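Local coordinates for glutathione s-transferase (Agrobacterium tumefaciens, PDB 2YCD) that belongs to a novel bacterial class of glutathione transferases, a family that conjugates glutathione to electrophiles, and probably takes part in herbicide detoxification, at the interface of chains A and B. Numbering follows the deposited sequence. Chains: chain A/B, Glutathione s-transferase.

Contact 1: the interface of chains A and B. Residues chain A 105-106, 109-110, 113; chain B 81, 83, 92, 96.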
ATOM      1  N   GLN A 105       5.107  17.259  13.581  1.00 21.82           N
ATOM      2  CA  GLN A 105       5.187  15.800  13.632  1.00 27.08           C
ATOM      3  C   GLN A 105       3.830  15.090  13.637  1.00 19.40           C
ATOM      4  O   GLN A 105       3.684  14.031  13.017  1.00 20.74           O
ATOM      5  CB  GLN A 105       6.043  15.337  14.816  1.00 38.97           C
ATOM      6  CG  GLN A 105       7.534  15.571  14.620  1.00 35.96           C
ATOM      7  CD  GLN A 105       8.027  15.119  13.250  1.00 57.32           C
ATOM      8  OE1 GLN A 105       7.811  13.975  12.838  1.00 44.58           O
ATOM      9  NE2 GLN A 105       8.686  16.026  12.533  1.00 59.46           N
ATOM     10  N   LEU A 106       2.842  15.664  14.316  1.00 18.01           N
ATOM     11  CA  LEU A 106       1.513  15.069  14.336  1.00 18.93           C
ATOM     12  C   LEU A 106       0.882  15.118  12.949  1.00 23.12           C
ATOM     13  O   LEU A 106       0.373  14.116  12.446  1.00 16.72           O
ATOM     14  CB  LEU A 106       0.611  15.761  15.368  1.00 22.89           C
ATOM     15  CG  LEU A 106       0.262  14.943  16.618  1.00 44.02           C
ATOM     16  CD1 LEU A 106       1.496  14.710  17.476  1.00 40.77           C
ATOM     17  CD2 LEU A 106      -0.838  15.622  17.424  1.00 37.48           C
ATOM     18  N   ALA A 109       2.555  12.638  10.561  1.00  9.32           N
ATOM     19  CA  ALA A 109       2.147  11.255  10.756  1.00  9.18           C
ATOM     20  C   ALA A 109       0.785  10.995  10.124  1.00 10.42           C
ATOM     21  O   ALA A 109       0.559   9.922   9.542  1.00  9.02           O
ATOM     22  CB  ALA A 109       2.146  10.918  12.259  1.00  9.79           C
ATOM     23  N   ARG A 110      -0.137  11.948  10.238  1.00 10.08           N
ATOM     24  CA  ARG A 110      -1.441  11.789   9.611  1.00 10.87           C
ATOM     25  C   ARG A 110      -1.357  11.852   8.078  1.00  9.89           C
ATOM     26  O   ARG A 110      -2.118  11.167   7.382  1.00 10.42           O
ATOM     27  CB  ARG A 110      -2.437  12.821  10.144  1.00 13.44           C
ATOM     28  CG  ARG A 110      -2.682  12.658  11.645  1.00 15.13           C
ATOM     29  CD  ARG A 110      -3.978  13.334  12.057  1.00 27.96           C
ATOM     30  NE  ARG A 110      -3.911  14.773  11.826  1.00 28.92           N
ATOM     31  CZ  ARG A 110      -3.499  15.659  12.731  1.00 42.90           C
ATOM     32  NH1 ARG A 110      -3.129  15.254  13.940  1.00 32.38           N
ATOM     33  NH2 ARG A 110      -3.463  16.954  12.431  1.00 41.67           N
ATOM     34  N   ALA A 113      -0.385   8.471   7.086  1.00  7.42           N
ATOM     35  CA  ALA A 113      -1.579   7.628   7.112  1.00  7.71           C
ATOM     36  C   ALA A 113      -2.374   7.712   5.789  1.00  8.83           C
ATOM     37  O   ALA A 113      -2.775   6.686   5.226  1.00  8.14           O
ATOM     38  CB  ALA A 113      -2.473   7.963   8.323  1.00  9.10           C
TER
ATOM     39  N   LEU B  81      -2.906  12.364  19.084  1.00 16.39           N
ATOM     40  CA  LEU B  81      -2.663  11.719  17.794  1.00 15.39           C
ATOM     41  C   LEU B  81      -3.572  10.512  17.597  1.00 11.35           C
ATOM     42  O   LEU B  81      -3.615   9.613  18.436  1.00 13.09           O
ATOM     43  CB  LEU B  81      -1.204  11.259  17.671  1.00 14.63           C
ATOM     44  CG  LEU B  81      -0.835  10.569  16.346  1.00 17.48           C
ATOM     45  CD1 LEU B  81      -1.033  11.478  15.145  1.00 18.34           C
ATOM     46  CD2 LEU B  81       0.596  10.069  16.384  1.00 21.33           C
ATOM     47  N   LEU B  83      -4.157   7.760  14.478  1.00 10.60           N
ATOM     48  CA  LEU B  83      -3.685   7.268  13.183  1.00  9.67           C
ATOM     49  C   LEU B  83      -4.479   6.061  12.775  1.00 10.04           C
ATOM     50  O   LEU B  83      -5.036   5.327  13.622  1.00 10.17           O
ATOM     51  CB  LEU B  83      -2.217   6.838  13.233  1.00 11.48           C
ATOM     52  CG  LEU B  83      -1.163   7.882  13.519  1.00 10.10           C
ATOM     53  CD1 LEU B  83       0.193   7.185  13.623  1.00 12.36           C
ATOM     54  CD2 LEU B  83      -1.148   8.874  12.373  1.00 12.15           C
ATOM     55  N   HIS B  92       5.107   5.100  11.844  1.00  8.15           N
ATOM     56  CA  HIS B  92       5.195   6.049  12.954  1.00  9.54           C
ATOM     57  C   HIS B  92       5.979   5.501  14.137  1.00  9.47           C
ATOM     58  O   HIS B  92       6.840   6.200  14.703  1.00 11.13           O
ATOM     59  CB  HIS B  92       3.790   6.486  13.391  1.00 10.02           C
ATOM     60  CG  HIS B  92       3.777   7.413  14.569  1.00  9.83           C
ATOM     61  ND1 HIS B  92       4.169   8.731  14.481  1.00 14.35           N
ATOM     62  CD2 HIS B  92       3.427   7.206  15.860  1.00 13.89           C
ATOM     63  CE1 HIS B  92       4.040   9.304  15.666  1.00 16.66           C
ATOM     64  NE2 HIS B  92       3.604   8.401  16.521  1.00 15.35           N
ATOM     65  N   HIS B  96      10.006   6.914  15.477  1.00 20.32           N
ATOM     66  CA  HIS B  96      10.202   7.576  16.763  1.00 21.45           C
ATOM     67  C   HIS B  96      10.825   6.696  17.835  1.00 24.96           C
ATOM     68  O   HIS B  96      10.970   7.104  18.988  1.00 29.70           O
ATOM     69  CB  HIS B  96       8.902   8.217  17.234  1.00 28.66           C
ATOM     70  CG  HIS B  96       8.470   9.359  16.372  1.00 31.83           C
ATOM     71  ND1 HIS B  96       7.500   9.236  15.401  1.00 32.81           N
ATOM     72  CD2 HIS B  96       8.912  10.636  16.305  1.00 39.09           C
ATOM     73  CE1 HIS B  96       7.349  10.396  14.787  1.00 28.83           C
ATOM     74  NE2 HIS B  96       8.192  11.263  15.317  1.00 48.76           N
TER
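The N-terminal turns of helix 105-135 in chain A pack against strand 81-84 and the C-terminal half of helix 86-96 in chain B. In this glutathione transferase dimer, the first helix of one subunit's all-helical C-terminal domain thus meets the thioredoxin-like N-terminal domain of the other. A:Ala109 sits at the centre of the patch. Methyl CD2 of B:Leu83 reaches the backbone of A:Ala109, 3.5 Å from A:Ala109 O, and lies 3.9 Å from A:Ala109 CB. The same methyl rests near CA of A:Arg110, whose side chain crosses that of B:Leu83 at about a right angle. B:Leu81 has CG anti to its backbone N (chi1 -180°), which points its branched end at the A helix. There B:Leu81 CD1 packs 4.0 Å from A:Leu106 CG and 4.0 Å from A:Arg110 CG, the aliphatic start of the arginine. Both chain A side chains run past B:Leu81 in the opposite direction, although A:Leu106 is poorly ordered. On the other flank of A:Ala109, the imidazole of B:His92 presents its ND1 to A:Ala109 CB at 3.7 Å. One turn further on, B:His96 is fixed within its own chain: its ND1 donates to the backbone oxygen of B:His92, B:His92 O, at 3.2 Å (153° at the hydrogen), roughly in the ring plane. That bond leaves NE2 turned towards chain A, where A:Gln105 OE1 lies at the imidazole edge, 3.7 Å from B:His96 NE2, too long for a bond. The amide and ring planes stand 66° apart, and the glutamine is itself poorly ordered.

Contact 2: the interface of chains A and B. Residues chain A 34, 84-85, 119, 123; chain B 113, 116-117, 120-121.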
ATOM      1  N   ARG A  34       1.814   4.498 -13.155  1.00  8.70           N
ATOM      2  CA  ARG A  34       2.322   4.869 -11.830  0.53  8.57           C
ATOM      3  C   ARG A  34       3.564   5.755 -11.826  1.00  8.71           C
ATOM      4  O   ARG A  34       4.020   6.176 -10.768  1.00  8.44           O
ATOM      5  CB  ARG A  34       2.516   3.631 -10.948  0.53  9.64           C
ATOM      6  CG  ARG A  34       1.193   2.956 -10.606  0.53 11.06           C
ATOM      7  CD  ARG A  34       1.436   1.654  -9.869  0.53 12.79           C
ATOM      8  NE  ARG A  34       0.208   0.890  -9.628  0.53 11.49           N
ATOM      9  CZ  ARG A  34      -0.514   0.952  -8.511  0.53 18.60           C
ATOM     10  NH1 ARG A  34      -0.148   1.757  -7.520  0.53 29.96           N
ATOM     11  NH2 ARG A  34      -1.605   0.206  -8.386  0.53 17.60           N
ATOM     12  N   PHE A  84      12.278   1.588  -5.698  1.00  9.23           N
ATOM     13  CA  PHE A  84      11.069   1.230  -6.420  1.00  8.07           C
ATOM     14  C   PHE A  84       9.883   1.451  -5.477  1.00  7.97           C
ATOM     15  O   PHE A  84      10.085   1.834  -4.315  1.00  8.15           O
ATOM     16  CB  PHE A  84      11.156  -0.183  -7.023  1.00  9.13           C
ATOM     17  CG  PHE A  84      11.035  -1.287  -6.027  1.00  9.14           C
ATOM     18  CD1 PHE A  84      12.097  -1.598  -5.201  1.00 11.34           C
ATOM     19  CD2 PHE A  84       9.865  -2.017  -5.918  1.00 10.08           C
ATOM     20  CE1 PHE A  84      12.002  -2.648  -4.270  1.00 14.67           C
ATOM     21  CE2 PHE A  84       9.749  -3.057  -4.992  1.00  9.69           C
ATOM     22  CZ  PHE A  84      10.816  -3.359  -4.156  1.00 13.35           C
ATOM     23  N   GLU A  85       8.682   1.218  -6.002  1.00  7.96           N
ATOM     24  CA  GLU A  85       7.386   1.519  -5.352  1.00  7.26           C
ATOM     25  C   GLU A  85       7.042   2.986  -5.472  1.00  6.84           C
ATOM     26  O   GLU A  85       7.662   3.818  -4.823  1.00  7.03           O
ATOM     27  CB  GLU A  85       7.310   1.070  -3.888  1.00  8.30           C
ATOM     28  CG  GLU A  85       7.328  -0.465  -3.723  1.00  7.13           C
ATOM     29  CD  GLU A  85       6.132  -1.147  -4.341  1.00  8.17           C
ATOM     30  OE1 GLU A  85       5.029  -0.558  -4.388  1.00  9.71           O
ATOM     31  OE2 GLU A  85       6.285  -2.308  -4.774  1.00  9.81           O
ATOM     32  N   LEU A 119      -3.184   3.983  -1.145  1.00  6.96           N
ATOM     33  CA  LEU A 119      -2.664   2.797  -1.839  1.00  7.61           C
ATOM     34  C   LEU A 119      -3.158   1.470  -1.281  1.00  9.26           C
ATOM     35  O   LEU A 119      -3.168   0.481  -2.027  1.00  9.94           O
ATOM     36  CB  LEU A 119      -1.125   2.811  -1.831  1.00  7.91           C
ATOM     37  CG  LEU A 119      -0.478   4.057  -2.447  1.00  9.90           C
ATOM     38  CD1 LEU A 119       1.029   3.828  -2.628  1.00 13.40           C
ATOM     39  CD2 LEU A 119      -1.123   4.470  -3.743  1.00 15.91           C
ATOM     40  N   GLU A 123      -7.152   2.261  -3.271  1.00  8.98           N
ATOM     41  CA  GLU A 123      -6.715   1.638  -4.509  1.00 11.50           C
ATOM     42  C   GLU A 123      -7.224   0.202  -4.683  1.00  8.51           C
ATOM     43  O   GLU A 123      -7.729  -0.117  -5.755  1.00  8.82           O
ATOM     44  CB  GLU A 123      -5.206   1.690  -4.644  1.00 10.19           C
ATOM     45  CG  GLU A 123      -4.724   1.061  -5.951  1.00 14.13           C
ATOM     46  CD  GLU A 123      -3.231   1.069  -6.061  1.00 24.53           C
ATOM     47  OE1 GLU A 123      -2.683   2.113  -6.446  1.00 21.16           O
ATOM     48  OE2 GLU A 123      -2.615   0.033  -5.777  1.00 22.00           O
TER
ATOM     49  N   ALA B 113      10.915   1.566   0.734  1.00  7.42           N
ATOM     50  CA  ALA B 113      10.500   0.876  -0.486  1.00  7.71           C
ATOM     51  C   ALA B 113       9.916  -0.523  -0.188  1.00  8.83           C
ATOM     52  O   ALA B 113       8.856  -0.890  -0.711  1.00  8.14           O
ATOM     53  CB  ALA B 113      11.658   0.793  -1.501  1.00  9.10           C
ATOM     54  N   PHE B 116       6.404  -0.448   1.425  1.00  7.23           N
ATOM     55  CA  PHE B 116       5.396  -0.290   0.377  1.00  7.40           C
ATOM     56  C   PHE B 116       5.239  -1.524  -0.503  1.00  6.87           C
ATOM     57  O   PHE B 116       4.124  -1.876  -0.883  1.00  9.01           O
ATOM     58  CB  PHE B 116       5.644   0.971  -0.464  1.00  7.92           C
ATOM     59  CG  PHE B 116       5.192   2.257   0.204  1.00  7.06           C
ATOM     60  CD1 PHE B 116       6.034   2.952   1.070  1.00  8.38           C
ATOM     61  CD2 PHE B 116       3.934   2.766  -0.035  1.00 10.04           C
ATOM     62  CE1 PHE B 116       5.621   4.145   1.674  1.00  8.81           C
ATOM     63  CE2 PHE B 116       3.501   3.946   0.565  1.00 10.07           C
ATOM     64  CZ  PHE B 116       4.351   4.639   1.430  1.00 10.38           C
ATOM     65  N   ALA B 117       6.341  -2.200  -0.829  1.00  6.79           N
ATOM     66  CA  ALA B 117       6.253  -3.408  -1.649  1.00  7.64           C
ATOM     67  C   ALA B 117       5.460  -4.514  -0.961  1.00  6.39           C
ATOM     68  O   ALA B 117       4.676  -5.216  -1.600  1.00  7.38           O
ATOM     69  CB  ALA B 117       7.639  -3.913  -2.010  1.00  8.09           C
ATOM     70  N   ASN B 120       1.777  -3.152  -1.332  1.00  7.00           N
ATOM     71  CA  ASN B 120       1.254  -2.662  -2.609  0.66  7.41           C
ATOM     72  C   ASN B 120       1.689  -3.490  -3.826  1.00  8.28           C
ATOM     73  O   ASN B 120       1.240  -3.230  -4.944  1.00  9.59           O
ATOM     74  CB  ASN B 120       1.627  -1.169  -2.795  0.66  8.38           C
ATOM     75  CG  ASN B 120       0.720  -0.431  -3.791  0.66  8.47           C
ATOM     76  OD1 ASN B 120      -0.507  -0.483  -3.695  0.66 15.24           O
ATOM     77  ND2 ASN B 120       1.324   0.281  -4.717  0.66  9.02           N
ATOM     78  N   THR B 121       2.581  -4.451  -3.616  1.00  8.05           N
ATOM     79  CA  THR B 121       2.959  -5.399  -4.665  1.00  8.50           C
ATOM     80  C   THR B 121       2.681  -6.848  -4.225  1.00  8.22           C
ATOM     81  O   THR B 121       1.955  -7.597  -4.914  1.00 10.57           O
ATOM     82  CB  THR B 121       4.415  -5.192  -5.111  1.00  7.81           C
ATOM     83  OG1 THR B 121       4.523  -3.918  -5.768  1.00  8.52           O
ATOM     84  CG2 THR B 121       4.868  -6.284  -6.086  1.00  9.20           C
TER
HETATM   85  O   HOH W   1      -2.447  -2.333  -1.817  0.50 18.19           O
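CG of A:Glu85 stands anti to its carbonyl carbon (chi1 -67°) and the chain then bends at chi2 (-64°), folding the carboxylate against helix 105-135 of chain B, where the hydroxyl of B:Thr121, likewise anti to its carbonyl carbon, meets it. This glutamate begins the Glu-Ser segment by which glutathione transferases bind the gamma-glutamyl part of glutathione, and it belongs to the ligand pocket here. B:Thr121 OG1 donates to the syn lone pair of A:Glu85 OE2 at 2.6 Å, a short bond. The acid's stem lies along the helix: A:Glu85 CD is 3.5 Å from B:Ala117 CA and A:Glu85 CB 3.8 Å from B:Phe116 CB. Beside it, the A:Phe84 ring touches the methyl of B:Ala117, with A:Phe84 CE2 3.8 Å from B:Ala117 CB. Further along, A:Leu119 CD1 abuts the ring of B:Phe116 at CD2 and CE2, the two side chains crossing at about a right angle. A:Arg34, another pocket residue, grips A:Glu123 end-on within chain A. A:Arg34 NH1 lies 2.8 Å from A:Glu123 OE1, met on the syn side, in a salt bridge, while A:Arg34 NH2 donates to A:Glu123 OE2 from above the carboxylate plane. The amide of B:Asn120 approaches this pair from chain B. As modelled, B:Asn120 OD1 is 3.0 Å from A:Glu123 OE2, acceptor facing acceptor, and B:Asn120 ND2 is 3.5 Å from A:Arg34 NH1, donor facing donor, so the amide orientation is doubtful; turned over, its nitrogen could donate to the carboxylate. A water bonded to A:Leu119 O at 2.9 Å also bridges, at longer range, to B:Asn120 OD1.

The C-alpha centres of contact 1 and contact 2 lie about 20 Å apart. Both pair helix 105-135 of one subunit with strand 81-84 or the residue after it of the other, with the chains exchanged; contact 2 also brings the two copies of that helix together. A:Ala113 in contact 1 and B:Ala113 in contact 2 are the same position. Because two-fold symmetry repeats each patch, each copy of the long helix serves in both contacts, from its start to about mid-length. Contact 1 is apolar and peripheral, whereas contact 2 adds polar links to the pocket that holds S-(p-nitrobenzyl)glutathione, suggesting that dimerisation helps to shape the active site.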